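Local coordinates for prolyl oligopeptidase (Galerina marginata, PDB 5N4B), which cleaves peptide bonds after proline and macrocyclises peptide precursors in the biosynthesis of the amanitin toxins, at residues Ala492-Tyr497 with Ala556-Leu561; Val572-Ala577 with Gly597-Glu602; Ala591-Phe596 with Thr647-Pro652. The protein carries 1 engineered substitution. All blocks are in the same frame, centred on the assembly; numbering follows the deposited sequence.

In the fold
Followed from the N terminus, contact 1 comes first: Ala556-Leu561 of helix 548-563 returns to Ala492-Tyr497 after 58 intervening residues, 23 of them helical. It closes before contact 2 opens at Val572, so these two are in series. Contacts 2 and 3 instead cross, since Ala591-Phe596 precedes Gly597-Glu602 within the crossover from strand 572-577, and its partner Thr647-Pro652 comes later, just before strand 653-659. Strands 492-495 and 572-577 are sheet neighbours, which puts contacts 1 and 2 about 10 Å apart, centre to centre. Phe596 joins all three: its CE1 lies 3.6 Å from Ala558 CB of contact 1 and 3.5 Å from Ile574 CG2 of contact 2.

Contact 1: Ala492-Tyr497 with Ala556-Leu561; sequences AIQYGY and AAAQFL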
loop_
_atom_site.group_PDB
_atom_site.type_symbol
_atom_site.label_atom_id
_atom_site.label_comp_id
_atom_site.label_asym_id
_atom_site.label_seq_id
_atom_site.Cartn_x
_atom_site.Cartn_y
_atom_site.Cartn_z
ATOM N N ALA A 492 -3.473 17.966 -16.846
ATOM C CA ALA A 492 -3.243 16.576 -16.505
ATOM C C ALA A 492 -2.743 16.477 -15.078
ATOM O O ALA A 492 -1.939 17.306 -14.650
ATOM C CB ALA A 492 -2.210 15.931 -17.460
ATOM N N ILE A 493 -3.253 15.504 -14.332
ATOM C CA ILE A 493 -2.634 15.079 -13.090
ATOM C C ILE A 493 -1.974 13.750 -13.355
ATOM O O ILE A 493 -2.633 12.788 -13.781
ATOM C CB ILE A 493 -3.589 15.031 -11.911
ATOM C CG1 ILE A 493 -3.773 16.476 -11.426
ATOM C CG2 ILE A 493 -3.002 14.189 -10.827
ATOM C CD1 ILE A 493 -4.477 17.391 -12.281
ATOM N N GLN A 494 -0.666 13.715 -13.140
ATOM C CA GLN A 494 0.172 12.557 -13.421
ATOM C C GLN A 494 0.649 11.984 -12.097
ATOM O O GLN A 494 1.301 12.680 -11.304
ATOM C CB GLN A 494 1.345 12.951 -14.315
ATOM C CG GLN A 494 2.280 11.844 -14.663
ATOM C CD GLN A 494 3.387 12.275 -15.553
ATOM O OE1 GLN A 494 3.128 12.829 -16.617
ATOM N NE2 GLN A 494 4.631 12.085 -15.136
ATOM N N TYR A 495 0.326 10.722 -11.868
ATOM C CA TYR A 495 0.532 10.076 -10.583
ATOM C C TYR A 495 1.558 8.981 -10.729
ATOM O O TYR A 495 1.567 8.270 -11.734
ATOM C CB TYR A 495 -0.795 9.449 -10.121
ATOM C CG TYR A 495 -0.764 8.831 -8.757
ATOM C CD1 TYR A 495 -0.543 9.610 -7.636
ATOM C CD2 TYR A 495 -0.936 7.488 -8.587
ATOM C CE1 TYR A 495 -0.473 9.052 -6.355
ATOM C CE2 TYR A 495 -0.878 6.915 -7.314
ATOM C CZ TYR A 495 -0.643 7.707 -6.205
ATOM O OH TYR A 495 -0.589 7.154 -4.931
ATOM N N GLY A 496 2.405 8.813 -9.734
ATOM C CA GLY A 496 3.372 7.737 -9.767
ATOM C C GLY A 496 3.823 7.299 -8.389
ATOM O O GLY A 496 3.645 7.995 -7.388
ATOM N N TYR A 497 4.445 6.122 -8.381
ATOM C CA TYR A 497 5.088 5.578 -7.191
ATOM C C TYR A 497 6.534 5.271 -7.552
ATOM O O TYR A 497 7.429 6.007 -7.126
ATOM C CB TYR A 497 4.334 4.359 -6.650
ATOM C CG TYR A 497 4.907 3.826 -5.380
ATOM C CD1 TYR A 497 4.714 4.499 -4.162
ATOM C CD2 TYR A 497 5.638 2.637 -5.355
ATOM C CE1 TYR A 497 5.230 3.979 -2.983
ATOM C CE2 TYR A 497 6.145 2.138 -4.192
ATOM C CZ TYR A 497 5.944 2.806 -3.004
ATOM O OH TYR A 497 6.431 2.285 -1.813
ATOM N N ALA A 556 9.751 11.847 -18.908
ATOM C CA ALA A 556 9.370 11.602 -20.297
ATOM C C ALA A 556 7.855 11.468 -20.474
ATOM O O ALA A 556 7.288 11.868 -21.514
ATOM C CB ALA A 556 10.116 10.395 -20.852
ATOM N N ALA A 557 7.161 10.893 -19.492
ATOM C CA ALA A 557 5.714 10.783 -19.594
ATOM C C ALA A 557 5.077 12.168 -19.667
ATOM O O ALA A 557 4.179 12.411 -20.477
ATOM C CB ALA A 557 5.183 9.996 -18.400
ATOM N N ALA A 558 5.533 13.086 -18.827
ATOM C CA ALA A 558 4.962 14.434 -18.802
ATOM C C ALA A 558 5.274 15.172 -20.090
ATOM O O ALA A 558 4.415 15.887 -20.617
ATOM C CB ALA A 558 5.503 15.194 -17.586
ATOM N N GLN A 559 6.475 14.969 -20.624
ATOM C CA GLN A 559 6.842 15.598 -21.882
ATOM C C GLN A 559 5.978 15.057 -23.015
ATOM O O GLN A 559 5.538 15.812 -23.883
ATOM C CB GLN A 559 8.342 15.362 -22.146
ATOM C CG GLN A 559 9.210 16.087 -21.126
ATOM C CD GLN A 559 10.669 15.760 -21.229
ATOM O OE1 GLN A 559 11.072 14.608 -21.428
ATOM N NE2 GLN A 559 11.488 16.776 -21.051
ATOM N N PHE A 560 5.711 13.748 -23.001
ATOM C CA PHE A 560 4.882 13.101 -24.012
ATOM C C PHE A 560 3.447 13.601 -23.981
ATOM O O PHE A 560 2.832 13.820 -25.027
ATOM C CB PHE A 560 4.928 11.585 -23.761
ATOM C CG PHE A 560 3.938 10.768 -24.559
ATOM C CD1 PHE A 560 4.245 10.324 -25.810
ATOM C CD2 PHE A 560 2.715 10.449 -24.045
ATOM C CE1 PHE A 560 3.329 9.546 -26.526
ATOM C CE2 PHE A 560 1.809 9.693 -24.783
ATOM C CZ PHE A 560 2.145 9.252 -26.006
ATOM N N LEU A 561 2.892 13.807 -22.782
ATOM C CA LEU A 561 1.510 14.296 -22.686
ATOM C C LEU A 561 1.366 15.615 -23.411
ATOM O O LEU A 561 0.364 15.849 -24.075
ATOM C CB LEU A 561 1.102 14.451 -21.224
ATOM C CG LEU A 561 0.931 13.169 -20.427
ATOM C CD1 LEU A 561 0.674 13.498 -18.983
ATOM C CD2 LEU A 561 -0.175 12.331 -20.969
#
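Strand 492-495 and the helical turn 556-561 run nearly antiparallel, at 159°, with their axes 10.1 Å apart at closest approach. That spacing is bridged chiefly by one long side chain, Gln494, while short or branched aliphatic groups fill in around it.

The apolar part is small. Ala492 points its CB at the helix and meets the CD1 branch of Leu561 at 4.1 Å, tip to tip. Leu561 has CG anti to its carbonyl carbon (chi1 -69°) and continues extended, so that CD1 is carried out towards the strand.

The polar part belongs to Gln494. Its CG is anti to the backbone N (chi1 180°) and the chain stays straight beyond it, delivering the carboxamide end-on to the helix surface. There Gln494 OE1 rests 3.3 Å from Ala558 CA and 3.5 Å from Ala558 CB, and it also touches Leu561 CD1 at 3.5 Å. The amide N of Ala558 is close to OE1, but the angle is too poor for a hydrogen bond. Gln494 NE2 lies against Ala557 CB at 3.9 Å and makes its hydrogen bond one turn earlier, to Phe554 O. This bond ties the buried amide to the helix and helps to fix which way it is turned, with OE1 over Ala558 and Leu561.

Ala492 and Gln494 occupy alternate strand positions, so both face the helix. Tyr495 lies on the other face, where its OH is hydrogen-bonded to the backbone of the bound peptide. Strands 522-526 and 572-577 flank strand 492-495 in the sheet of the alpha/beta-hydrolase domain. Helix 548-563 reaches across several of these strands: Ala557 and Leu561 also pack on Met476 of strand 473-481, and Ala558 on Val572.

Contact 2: Val572-Ala577 with Gly597-Glu602; sequences VAINGA and GAAVPE
Strands 572-577 and 598-602, with helix 579-590 between them, form the beta-alpha-beta unit that carries the nucleophile position of the alpha/beta-hydrolase fold: Ala577 is followed directly by Ala578, the engineered residue of the charge relay system. The strands are parallel to within 3°. Ile574 makes two bonds to strand 598-602, N to Ala598 O at 3.0 Å and O from Val600 N almost along the C=O axis, the alternation of a parallel pair. Gly576 O takes Glu602 N at 2.9 Å in the carbonyl plane, whereas Gly576 N reaches Val600 O only weakly.

Val600 O receives a stronger bond from the side chain of Asn575. With CG anti to the backbone N, Asn575 ND2 bonds to Val600 O at 2.8 Å on a lone pair, and to Glu602 OE2 at 2.9 Å with a nearly straight N-H (175°), met from above the carboxylate plane. Both acceptors lie close to the amide plane, which holds the group's rotation. OE1 of Glu602 is hydrogen-bonded to a polar side chain of the bound peptide.

Helix 705-722 covers the face bearing Ala573, Asn575 and Val600, and its Lys715 NZ forms a salt bridge with Glu602 OE2 and a hydrogen bond with Asn575 OD1; helix 579-590 lies over Ile574, Ala599 and Pro601.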
loop_
_atom_site.group_PDB
_atom_site.type_symbol
_atom_site.label_atom_id
_atom_site.label_comp_id
_atom_site.label_asym_id
_atom_site.label_seq_id
_atom_site.Cartn_x
_atom_site.Cartn_y
_atom_site.Cartn_z
ATOM N N VAL A 572 0.732 20.053 -16.714
ATOM C CA VAL A 572 0.896 18.728 -16.098
ATOM C C VAL A 572 1.301 18.928 -14.644
ATOM O O VAL A 572 2.343 19.519 -14.359
ATOM C CB VAL A 572 1.937 17.863 -16.814
ATOM C CG1 VAL A 572 1.991 16.505 -16.147
ATOM C CG2 VAL A 572 1.644 17.720 -18.323
ATOM N N ALA A 573 0.490 18.445 -13.729
ATOM C CA ALA A 573 0.766 18.435 -12.306
ATOM C C ALA A 573 1.140 17.025 -11.910
ATOM O O ALA A 573 0.648 16.065 -12.512
ATOM C CB ALA A 573 -0.447 18.857 -11.497
ATOM N N ILE A 574 2.004 16.889 -10.925
ATOM C CA ILE A 574 2.443 15.570 -10.480
ATOM C C ILE A 574 2.154 15.362 -9.008
ATOM O O ILE A 574 2.189 16.302 -8.198
ATOM C CB ILE A 574 3.923 15.268 -10.803
ATOM C CG1 ILE A 574 4.844 16.349 -10.282
ATOM C CG2 ILE A 574 4.116 15.054 -12.318
ATOM C CD1 ILE A 574 6.359 16.041 -10.463
ATOM N N ASN A 575 1.894 14.096 -8.658
ATOM C CA ASN A 575 1.518 13.707 -7.311
ATOM C C ASN A 575 1.996 12.286 -7.057
ATOM O O ASN A 575 2.017 11.454 -7.975
ATOM C CB ASN A 575 -0.017 13.814 -7.194
ATOM C CG ASN A 575 -0.595 13.386 -5.854
ATOM O OD1 ASN A 575 -1.572 12.624 -5.838
ATOM N ND2 ASN A 575 -0.060 13.866 -4.755
ATOM N N GLY A 576 2.401 12.027 -5.807
ATOM C CA GLY A 576 2.812 10.694 -5.377
ATOM C C GLY A 576 3.112 10.745 -3.898
ATOM O O GLY A 576 3.263 11.826 -3.321
ATOM N N ALA A 577 3.112 9.564 -3.290
ATOM C CA ALA A 577 3.303 9.433 -1.858
ATOM C C ALA A 577 4.402 8.428 -1.543
ATOM O O ALA A 577 4.554 7.410 -2.215
ATOM C CB ALA A 577 2.001 8.982 -1.163
ATOM N N GLY A 597 3.530 22.019 -14.012
ATOM C CA GLY A 597 2.798 23.194 -13.564
ATOM C C GLY A 597 2.481 23.186 -12.087
ATOM O O GLY A 597 2.145 24.235 -11.538
ATOM N N ALA A 598 2.570 22.028 -11.430
ATOM C CA ALA A 598 2.315 21.935 -10.004
ATOM C C ALA A 598 2.864 20.610 -9.517
ATOM O O ALA A 598 2.966 19.647 -10.279
ATOM C CB ALA A 598 0.841 22.007 -9.638
ATOM N N ALA A 599 3.164 20.559 -8.222
ATOM C CA ALA A 599 3.740 19.363 -7.638
ATOM C C ALA A 599 3.241 19.170 -6.219
ATOM O O ALA A 599 3.274 20.104 -5.414
ATOM C CB ALA A 599 5.272 19.449 -7.645
ATOM N N VAL A 600 2.792 17.954 -5.902
ATOM C CA VAL A 600 2.264 17.608 -4.566
ATOM C C VAL A 600 2.927 16.310 -4.111
ATOM O O VAL A 600 2.411 15.209 -4.381
ATOM C CB VAL A 600 0.730 17.553 -4.508
ATOM C CG1 VAL A 600 0.310 17.165 -3.082
ATOM C CG2 VAL A 600 0.178 18.880 -4.890
ATOM N N PRO A 601 4.103 16.379 -3.459
ATOM C CA PRO A 601 4.716 15.186 -2.854
ATOM C C PRO A 601 4.161 14.955 -1.469
ATOM O O PRO A 601 4.146 15.887 -0.653
ATOM C CB PRO A 601 6.203 15.542 -2.828
ATOM C CG PRO A 601 6.194 17.047 -2.683
ATOM C CD PRO A 601 4.952 17.578 -3.319
ATOM N N GLU A 602 3.728 13.734 -1.180
ATOM C CA GLU A 602 3.083 13.381 0.098
ATOM C C GLU A 602 3.976 12.410 0.872
ATOM O O GLU A 602 4.293 11.331 0.389
ATOM C CB GLU A 602 1.710 12.758 -0.135
ATOM C CG GLU A 602 0.777 13.638 -0.925
ATOM C CD GLU A 602 -0.585 12.985 -1.179
ATOM O OE1 GLU A 602 -1.049 12.185 -0.312
ATOM O OE2 GLU A 602 -1.239 13.292 -2.175
#

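Contact 3: Ala591-Phe596 with Thr647-Pro652; sequences APEGTF and TDKVMP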
loop_
_atom_site.group_PDB
_atom_site.type_symbol
_atom_site.label_atom_id
_atom_site.label_comp_id
_atom_site.label_asym_id
_atom_site.label_seq_id
_atom_site.Cartn_x
_atom_site.Cartn_y
_atom_site.Cartn_z
ATOM N N ALA A 591 13.842 17.906 -13.914
ATOM C CA ALA A 591 13.245 18.141 -15.216
ATOM C C ALA A 591 13.536 19.555 -15.689
ATOM O O ALA A 591 13.732 20.458 -14.883
ATOM C CB ALA A 591 11.736 17.989 -15.115
ATOM N N PRO A 592 13.528 19.779 -16.998
ATOM C CA PRO A 592 13.662 21.136 -17.500
ATOM C C PRO A 592 12.621 22.076 -16.877
ATOM O O PRO A 592 11.477 21.701 -16.590
ATOM C CB PRO A 592 13.470 20.977 -19.001
ATOM C CG PRO A 592 13.829 19.594 -19.290
ATOM C CD PRO A 592 13.388 18.786 -18.071
ATOM N N GLU A 593 13.029 23.325 -16.649
ATOM C CA GLU A 593 12.112 24.340 -16.176
ATOM C C GLU A 593 10.855 24.349 -17.035
ATOM O O GLU A 593 10.918 24.272 -18.261
ATOM C CB GLU A 593 12.833 25.692 -16.225
ATOM C CG GLU A 593 12.063 26.779 -15.623
ATOM C CD GLU A 593 12.864 28.100 -15.617
ATOM O OE1 GLU A 593 13.905 28.242 -14.896
ATOM O OE2 GLU A 593 12.469 28.973 -16.412
ATOM N N GLY A 594 9.698 24.384 -16.377
ATOM C CA GLY A 594 8.404 24.429 -17.029
ATOM C C GLY A 594 7.842 23.087 -17.440
ATOM O O GLY A 594 6.771 23.036 -18.049
ATOM N N THR A 595 8.507 21.988 -17.117
ATOM C CA THR A 595 7.945 20.675 -17.433
ATOM C C THR A 595 6.660 20.435 -16.657
ATOM O O THR A 595 5.729 19.803 -17.173
ATOM C CB THR A 595 8.950 19.574 -17.079
ATOM O OG1 THR A 595 10.119 19.682 -17.877
ATOM C CG2 THR A 595 8.406 18.167 -17.318
ATOM N N PHE A 596 6.603 20.899 -15.415
ATOM C CA PHE A 596 5.449 20.684 -14.562
ATOM C C PHE A 596 4.848 22.012 -14.171
ATOM O O PHE A 596 5.565 22.992 -13.996
ATOM C CB PHE A 596 5.894 19.968 -13.298
ATOM C CG PHE A 596 6.605 18.678 -13.556
ATOM C CD1 PHE A 596 5.916 17.618 -14.101
ATOM C CD2 PHE A 596 7.935 18.509 -13.275
ATOM C CE1 PHE A 596 6.544 16.417 -14.374
ATOM C CE2 PHE A 596 8.588 17.290 -13.528
ATOM C CZ PHE A 596 7.873 16.251 -14.073
ATOM N N THR A 647 19.866 27.331 -7.657
ATOM C CA THR A 647 19.389 28.689 -7.448
ATOM C C THR A 647 18.856 29.332 -8.708
ATOM O O THR A 647 18.492 30.512 -8.668
ATOM C CB THR A 647 20.481 29.600 -6.879
ATOM O OG1 THR A 647 21.613 29.661 -7.759
ATOM C CG2 THR A 647 20.925 29.174 -5.510
ATOM N N ASP A 648 18.958 28.661 -9.856
ATOM C CA ASP A 648 18.709 29.278 -11.158
ATOM C C ASP A 648 17.535 28.681 -11.926
ATOM O O ASP A 648 17.399 28.984 -13.118
ATOM C CB ASP A 648 19.984 29.269 -12.010
ATOM C CG ASP A 648 20.449 27.893 -12.375
ATOM O OD1 ASP A 648 19.887 26.868 -11.868
ATOM O OD2 ASP A 648 21.502 27.815 -13.108
ATOM N N LYS A 649 16.737 27.791 -11.318
ATOM C CA LYS A 649 15.605 27.178 -12.013
ATOM C C LYS A 649 14.306 27.558 -11.311
ATOM O O LYS A 649 14.180 27.364 -10.097
ATOM C CB LYS A 649 15.765 25.655 -12.031
ATOM C CG LYS A 649 14.735 24.901 -12.793
ATOM C CD LYS A 649 14.905 23.356 -12.725
ATOM C CE LYS A 649 16.052 22.873 -13.534
ATOM N NZ LYS A 649 16.059 21.402 -13.565
ATOM N N VAL A 650 13.324 28.029 -12.081
ATOM C CA VAL A 650 11.997 28.291 -11.537
ATOM C C VAL A 650 11.347 26.953 -11.192
ATOM O O VAL A 650 11.322 26.031 -12.023
ATOM C CB VAL A 650 11.157 29.105 -12.526
ATOM C CG1 VAL A 650 9.720 29.202 -12.060
ATOM C CG2 VAL A 650 11.726 30.526 -12.706
ATOM N N MET A 651 10.839 26.834 -9.957
ATOM C CA MET A 651 10.122 25.655 -9.495
ATOM C C MET A 651 8.625 25.826 -9.713
ATOM O O MET A 651 8.092 26.918 -9.529
ATOM C CB MET A 651 10.380 25.401 -8.009
ATOM C CG MET A 651 11.760 24.918 -7.668
ATOM S SD MET A 651 12.077 23.219 -8.287
ATOM C CE MET A 651 13.154 23.785 -9.552
ATOM N N PRO A 652 7.910 24.755 -10.065
ATOM C CA PRO A 652 6.453 24.835 -10.091
ATOM C C PRO A 652 5.906 25.091 -8.705
ATOM O O PRO A 652 6.525 24.760 -7.700
ATOM C CB PRO A 652 6.027 23.429 -10.564
ATOM C CG PRO A 652 7.114 22.553 -10.085
ATOM C CD PRO A 652 8.390 23.385 -10.231
HETATM O O HOH W 1 15.723 29.810 -15.642
HETATM O O HOH W 2 9.292 24.785 -13.499
#
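Pro592 to Thr595 make a type II beta turn, closed by Thr595 N on Pro592 O at 3.0 Å, with Gly594 at the positive phi (85°) of the third turn position; Thr647-Pro652 has no regular structure, its extended part, Lys649-Pro652, passing alongside. Thr595 OG1 also bonds to Pro592 O, so that carbonyl is gripped twice.

Glu593, extended with CG anti to the backbone N, lays its carboxylate across Val650. Glu593 OE1 accepts from Val650 N at 2.9 Å, the N-H nearly straight and well above the carboxylate plane, and a water whose O is 2.5 Å from Glu593 OE1 links it to Asp648 O. A second water joins Gly594 N to Val650 O.

Lys649 bends at chi3 (-73°), running its aliphatic part past Glu593 CB and setting NZ 2.8 Å from Ala591 O, above the carbonyl plane. NZ also bonds to Val589 O, so the ammonium sits at the C-terminal end of helix 579-590, where its charge would probably be favoured. Further on, Pro652 CB abuts Phe596 O at 3.5 Å.

Both loops lead into adjacent parallel strands, 598-602 and 653-659. The contact thus joins helix-to-strand connections at the strand starts of the alpha/beta-hydrolase sheet, away from the charge relay residues.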